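Local coordinates for protein endolysin (Clostridium phage phictp1, PDB 5A6S) that probably degrades the peptidoglycan of the Clostridium host, the part modelled here being its truncated cell-wall-binding domain, at residues E2-Y7 with F34-V39; V6-A11 with I28-K33. The protein carries 1 engineered substitution. All blocks are in the same frame, centred on the assembly; numbering follows the deposited sequence.

Interaction 1 (E2-Y7 with F34-V39); sequences ENLVVY and FDYSNV
The loop 34-39 lies over one face of the four-stranded parallel sheet (order 2-1-3-4) of a small alpha/beta domain, and packs on the inner strand 3-7 on its way from strand 27-29 to strand 41-45. Leu4 and Val6 present their side chains to the loop, while Val5 between them faces the opposite way, onto Ala16 and Leu19 of helix 11-23. Leu4 is the hub. With CG anti to the backbone N (chi1 -178°), it sends CD2 into the angle between two aromatic rings: Phe34 meets it tip to tip, CE2 lying 3.6 Å from Leu4 CD2, whereas Tyr36 runs across it nearly at a right angle, with CE2 4.0 Å from the same methyl. Nearer the backbone, Val39 closes the other end of the leucine, its CG1 3.9 Å from Leu4 CB. Further along the strand, the outer end of Tyr36 reaches Val6, where CG2 approaches Tyr36 CE2 at 3.6 Å and both methyls sit close to the hydroxyl. The tyrosine ring is held from the loop's own side as well: Phe34 CD2 stands over its centre, 3.6 Å above the ring plane. The two segments meet through carbon atoms and the Tyr36 hydroxyl oxygen; the hydrogen bonds lie within the loop. A type I turn runs from Tyr36 to Val39, with Val39 N bonded to Tyr36 O at 3.2 Å. Overlapping its start is an Asx turn, in which Asp35 OD1 accepts from Ser37 N (2.9 Å), reached from above the carboxylate plane, and pairs through its syn lone pair with Ser37 OG at 2.6 Å.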
loop_
_atom_site.group_PDB
_atom_site.type_symbol
_atom_site.label_atom_id
_atom_site.label_comp_id
_atom_site.label_asym_id
_atom_site.label_seq_id
_atom_site.Cartn_x
_atom_site.Cartn_y
_atom_site.Cartn_z
ATOM N N GLU B 2 7.438 10.348 18.817
ATOM C CA GLU B 2 7.254 11.618 18.156
ATOM C C GLU B 2 6.118 11.586 17.117
ATOM O O GLU B 2 5.397 12.581 16.969
ATOM C CB GLU B 2 8.541 12.002 17.435
ATOM C CG GLU B 2 8.463 13.305 16.663
ATOM C CD GLU B 2 8.623 14.535 17.546
ATOM O OE1 GLU B 2 8.795 14.347 18.774
ATOM O OE2 GLU B 2 8.613 15.660 16.997
ATOM N N ASN B 3 6.019 10.484 16.355
ATOM C CA ASN B 3 5.024 10.428 15.260
ATOM C C ASN B 3 4.446 9.044 15.153
ATOM O O ASN B 3 5.172 8.028 15.315
ATOM C CB ASN B 3 5.661 10.776 13.904
ATOM C CG ASN B 3 6.169 12.198 13.790
ATOM O OD1 ASN B 3 5.421 13.191 13.810
ATOM N ND2 ASN B 3 7.482 12.305 13.545
ATOM N N LEU B 4 3.162 8.983 14.805
ATOM C CA LEU B 4 2.473 7.741 14.514
ATOM C C LEU B 4 1.386 8.002 13.456
ATOM O O LEU B 4 0.731 9.048 13.473
ATOM C CB LEU B 4 1.821 7.219 15.801
ATOM C CG LEU B 4 1.085 5.927 15.803
ATOM C CD1 LEU B 4 1.957 4.750 15.425
ATOM C CD2 LEU B 4 0.500 5.684 17.187
ATOM N N VAL B 5 1.216 7.036 12.538
ATOM C CA VAL B 5 0.219 7.101 11.503
ATOM C C VAL B 5 -0.794 5.984 11.663
ATOM O O VAL B 5 -0.487 4.807 11.633
ATOM C CB VAL B 5 0.858 7.062 10.114
ATOM C CG1 VAL B 5 -0.184 7.376 9.055
ATOM C CG2 VAL B 5 2.003 8.061 10.020
ATOM N N VAL B 6 -2.053 6.394 11.752
ATOM C CA VAL B 6 -3.228 5.519 11.884
ATOM C C VAL B 6 -3.988 5.446 10.550
ATOM O O VAL B 6 -4.160 6.450 9.826
ATOM C CB VAL B 6 -4.244 6.048 12.950
ATOM C CG1 VAL B 6 -5.257 4.968 13.326
ATOM C CG2 VAL B 6 -3.544 6.479 14.201
ATOM N N TYR B 7 -4.405 4.248 10.232
ATOM C CA TYR B 7 -5.184 3.929 9.033
ATOM C C TYR B 7 -6.309 2.956 9.420
ATOM O O TYR B 7 -6.182 2.210 10.382
ATOM C CB TYR B 7 -4.280 3.309 7.976
ATOM C CG TYR B 7 -3.686 2.036 8.425
ATOM C CD1 TYR B 7 -4.343 0.839 8.242
ATOM C CD2 TYR B 7 -2.487 2.007 9.125
ATOM C CE1 TYR B 7 -3.782 -0.321 8.667
ATOM C CE2 TYR B 7 -1.936 0.849 9.561
ATOM C CZ TYR B 7 -2.558 -0.304 9.352
ATOM O OH TYR B 7 -2.020 -1.438 9.817
ATOM N N PHE B 34 -5.438 1.062 21.605
ATOM C CA PHE B 34 -4.093 1.559 21.884
ATOM C C PHE B 34 -4.177 2.866 22.637
ATOM O O PHE B 34 -5.071 3.698 22.416
ATOM C CB PHE B 34 -3.382 1.707 20.536
ATOM C CG PHE B 34 -1.991 2.298 20.596
ATOM C CD1 PHE B 34 -0.914 1.523 20.910
ATOM C CD2 PHE B 34 -1.802 3.605 20.301
ATOM C CE1 PHE B 34 0.367 2.084 20.980
ATOM C CE2 PHE B 34 -0.537 4.174 20.326
ATOM C CZ PHE B 34 0.549 3.404 20.666
ATOM N N ASP B 35 -3.170 3.093 23.474
ATOM C CA ASP B 35 -2.994 4.345 24.235
ATOM C C ASP B 35 -2.163 5.359 23.470
ATOM O O ASP B 35 -0.949 5.258 23.384
ATOM C CB ASP B 35 -2.364 4.024 25.626
ATOM C CG ASP B 35 -1.971 5.260 26.408
ATOM O OD1 ASP B 35 -2.401 6.369 26.042
ATOM O OD2 ASP B 35 -1.144 5.108 27.371
ATOM N N TYR B 36 -2.846 6.341 22.933
ATOM C CA TYR B 36 -2.249 7.402 22.159
ATOM C C TYR B 36 -1.744 8.627 22.978
ATOM O O TYR B 36 -1.219 9.577 22.391
ATOM C CB TYR B 36 -3.280 7.868 21.133
ATOM C CG TYR B 36 -3.679 6.897 20.021
ATOM C CD1 TYR B 36 -4.736 5.984 20.177
ATOM C CD2 TYR B 36 -3.029 6.914 18.773
ATOM C CE1 TYR B 36 -5.124 5.144 19.163
ATOM C CE2 TYR B 36 -3.424 6.058 17.745
ATOM C CZ TYR B 36 -4.441 5.187 17.939
ATOM O OH TYR B 36 -4.837 4.358 16.936
ATOM N N SER B 37 -1.898 8.621 24.316
ATOM C CA SER B 37 -1.662 9.830 25.143
ATOM C C SER B 37 -0.205 10.338 25.145
ATOM O O SER B 37 0.051 11.481 25.425
ATOM C CB SER B 37 -2.052 9.571 26.620
ATOM O OG SER B 37 -1.306 8.458 27.125
ATOM N N ASN B 38 0.720 9.460 24.863
ATOM C CA ASN B 38 2.142 9.767 24.872
ATOM C C ASN B 38 2.708 9.843 23.431
ATOM O O ASN B 38 3.893 9.516 23.194
ATOM C CB ASN B 38 2.868 8.658 25.658
ATOM C CG ASN B 38 2.265 7.274 25.387
ATOM O OD1 ASN B 38 1.478 7.111 24.421
ATOM N ND2 ASN B 38 2.565 6.293 26.262
ATOM N N VAL B 39 1.865 10.268 22.476
ATOM C CA VAL B 39 2.346 10.453 21.112
ATOM C C VAL B 39 2.271 11.898 20.808
ATOM O O VAL B 39 1.236 12.505 20.936
ATOM C CB VAL B 39 1.542 9.610 20.050
ATOM C CG1 VAL B 39 1.975 9.960 18.636
ATOM C CG2 VAL B 39 1.763 8.155 20.330
#

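Interaction 2 (V6-A11 with I28-K33); sequences VYNDGA and INNARK
Asp9 OD1 takes a hydrogen bond from Asn29 ND2 at 2.8 Å; it lies in the amide's plane, while the perpendicular carboxylate is met from above. The backbone bond from Asn30 N to Tyr7 O is also 2.8 Å, and nearly straight (165°). Asn30 ND2 reaches Asn8 OD1 at 2.9 Å, the side chains running alongside, and also donates to Gln51 O. With Tyr7 N bonded to Ile28 O at 3.2 Å, the main chains pair as parallel neighbours of a beta-alpha-beta unit, linked through helix 11-23. Asn29 ends its strand in an Asx turn, its OD1 accepting from Ala31 N at 2.9 Å. The Tyr7 ring, in the crowded rotamer (chi1 62°), turns one face to Asn29 CA, a CH-pi contact 3.9 Å from the ring centroid. Two waters at the ring's edge join its hydroxyl to Asn29 ND2 and Arg32 NH1. The Arg32 guanidinium lies flat over Asn29 CB, its NE and NH2 salt-bridged to an acidic side chain of a neighbouring chain. On the sheet's other face, Val6 and Ile28 run side by side, pointing the same way (Val6 CG2 to Ile28 CG2 3.8 Å), and Val6 CG1 touches Asn30 CB at 3.6 Å.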
loop_
_atom_site.group_PDB
_atom_site.type_symbol
_atom_site.label_atom_id
_atom_site.label_comp_id
_atom_site.label_asym_id
_atom_site.label_seq_id
_atom_site.Cartn_x
_atom_site.Cartn_y
_atom_site.Cartn_z
ATOM N N VAL B 6 -2.053 6.394 11.752
ATOM C CA VAL B 6 -3.228 5.519 11.884
ATOM C C VAL B 6 -3.988 5.446 10.550
ATOM O O VAL B 6 -4.160 6.450 9.826
ATOM C CB VAL B 6 -4.244 6.048 12.950
ATOM C CG1 VAL B 6 -5.257 4.968 13.326
ATOM C CG2 VAL B 6 -3.544 6.479 14.201
ATOM N N TYR B 7 -4.405 4.248 10.232
ATOM C CA TYR B 7 -5.184 3.929 9.033
ATOM C C TYR B 7 -6.309 2.956 9.420
ATOM O O TYR B 7 -6.182 2.210 10.382
ATOM C CB TYR B 7 -4.280 3.309 7.976
ATOM C CG TYR B 7 -3.686 2.036 8.425
ATOM C CD1 TYR B 7 -4.343 0.839 8.242
ATOM C CD2 TYR B 7 -2.487 2.007 9.125
ATOM C CE1 TYR B 7 -3.782 -0.321 8.667
ATOM C CE2 TYR B 7 -1.936 0.849 9.561
ATOM C CZ TYR B 7 -2.558 -0.304 9.352
ATOM O OH TYR B 7 -2.020 -1.438 9.817
ATOM N N ASN B 8 -7.391 2.976 8.637
ATOM C CA ASN B 8 -8.360 1.883 8.654
ATOM C C ASN B 8 -8.009 0.829 7.588
ATOM O O ASN B 8 -7.388 1.157 6.563
ATOM C CB ASN B 8 -9.764 2.466 8.381
ATOM C CG ASN B 8 -10.192 3.437 9.462
ATOM O OD1 ASN B 8 -10.550 3.038 10.588
ATOM N ND2 ASN B 8 -10.135 4.678 9.150
ATOM N N ASP B 9 -8.368 -0.419 7.840
ATOM C CA ASP B 9 -8.216 -1.510 6.857
ATOM C C ASP B 9 -8.514 -1.023 5.463
ATOM O O ASP B 9 -9.548 -0.371 5.229
ATOM C CB ASP B 9 -9.272 -2.576 7.103
ATOM C CG ASP B 9 -8.955 -3.541 8.191
ATOM O OD1 ASP B 9 -7.816 -3.689 8.692
ATOM O OD2 ASP B 9 -9.924 -4.259 8.523
ATOM N N GLY B 10 -7.724 -1.421 4.501
ATOM C CA GLY B 10 -8.070 -1.189 3.116
ATOM C C GLY B 10 -7.062 -0.276 2.425
ATOM O O GLY B 10 -5.838 -0.234 2.813
ATOM N N ALA B 11 -7.534 0.440 1.422
ATOM C CA ALA B 11 -6.635 1.217 0.539
ATOM C C ALA B 11 -5.853 2.266 1.292
ATOM O O ALA B 11 -4.756 2.557 0.931
ATOM C CB ALA B 11 -7.366 1.901 -0.585
ATOM N N ILE B 28 -0.243 2.274 12.736
ATOM C CA ILE B 28 -1.060 1.398 13.513
ATOM C C ILE B 28 -2.457 1.335 12.866
ATOM O O ILE B 28 -3.002 2.368 12.418
ATOM C CB ILE B 28 -1.134 1.872 14.999
ATOM C CG1 ILE B 28 -1.910 0.876 15.853
ATOM C CG2 ILE B 28 -1.743 3.246 14.995
ATOM C CD1 ILE B 28 -1.785 0.982 17.401
ATOM N N ASN B 29 -2.996 0.122 12.839
ATOM C CA ASN B 29 -4.376 -0.144 12.442
ATOM C C ASN B 29 -5.318 0.448 13.517
ATOM O O ASN B 29 -5.201 0.098 14.667
ATOM C CB ASN B 29 -4.617 -1.611 12.254
ATOM C CG ASN B 29 -5.934 -1.905 11.503
ATOM O OD1 ASN B 29 -7.022 -1.322 11.815
ATOM N ND2 ASN B 29 -5.839 -2.801 10.541
ATOM N N ASN B 30 -6.137 1.390 13.096
ATOM C CA ASN B 30 -7.248 1.965 13.885
ATOM C C ASN B 30 -8.120 0.997 14.671
ATOM O O ASN B 30 -8.642 1.398 15.702
ATOM C CB ASN B 30 -8.170 2.816 12.989
ATOM C CG ASN B 30 -9.021 3.878 13.797
ATOM O OD1 ASN B 30 -8.652 4.385 14.873
ATOM N ND2 ASN B 30 -10.141 4.229 13.221
ATOM N N ALA B 31 -8.242 -0.246 14.249
ATOM C CA ALA B 31 -8.989 -1.260 15.015
ATOM C C ALA B 31 -8.284 -1.707 16.294
ATOM O O ALA B 31 -8.906 -2.307 17.173
ATOM C CB ALA B 31 -9.297 -2.462 14.146
ATOM N N ARG B 32 -7.005 -1.350 16.464
ATOM C CA ARG B 32 -6.259 -1.801 17.570
ATOM C C ARG B 32 -6.482 -0.859 18.742
ATOM O O ARG B 32 -6.386 0.356 18.613
ATOM C CB ARG B 32 -4.746 -1.900 17.249
ATOM C CG ARG B 32 -4.416 -3.023 16.295
ATOM C CD ARG B 32 -2.973 -2.833 15.734
ATOM N NE ARG B 32 -2.787 -3.678 14.629
ATOM C CZ ARG B 32 -1.911 -3.436 13.662
ATOM N NH1 ARG B 32 -1.079 -2.414 13.729
ATOM N NH2 ARG B 32 -1.878 -4.239 12.641
ATOM N N LYS B 33 -6.796 -1.448 19.888
ATOM C CA LYS B 33 -7.091 -0.649 21.092
ATOM C C LYS B 33 -5.747 -0.205 21.726
ATOM O O LYS B 33 -5.044 -0.990 22.330
ATOM C CB LYS B 33 -7.938 -1.469 22.055
ATOM C CG LYS B 33 -8.609 -0.621 23.125
ATOM C CD LYS B 33 -9.105 -1.479 24.307
ATOM C CE LYS B 33 -8.105 -1.518 25.478
ATOM N NZ LYS B 33 -8.185 -0.276 26.306
HETATM O O HOH W 1 0.244 -1.571 11.210
HETATM O O HOH W 2 -3.347 -3.984 9.166
HETATM O O HOH W 3 -9.307 -1.051 10.485
#

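In the fold
Interactions 1 and 2 share Val6 and Tyr7 on strand 3-7, and their centres lie 12 Å apart. Ile28 joins them: its backbone N is 2.8 Å from Val5 O, a probable hydrogen bond between the neighbouring strands, and its side chain extends the apolar layer under the loop 34-39. There CD1 of Ile28 touches Phe34 CG at 3.5 Å, and its CG2 lies 3.8 Å from Tyr36 OH. Residues 28-39 thus run from the edge strand back over the same sheet face. A bound glycerol, probably from the crystallisation liquor, lies about 3 Å from the Asn30 side chain; the Tyr36 side chain is about 6 Å from a glycerol as well.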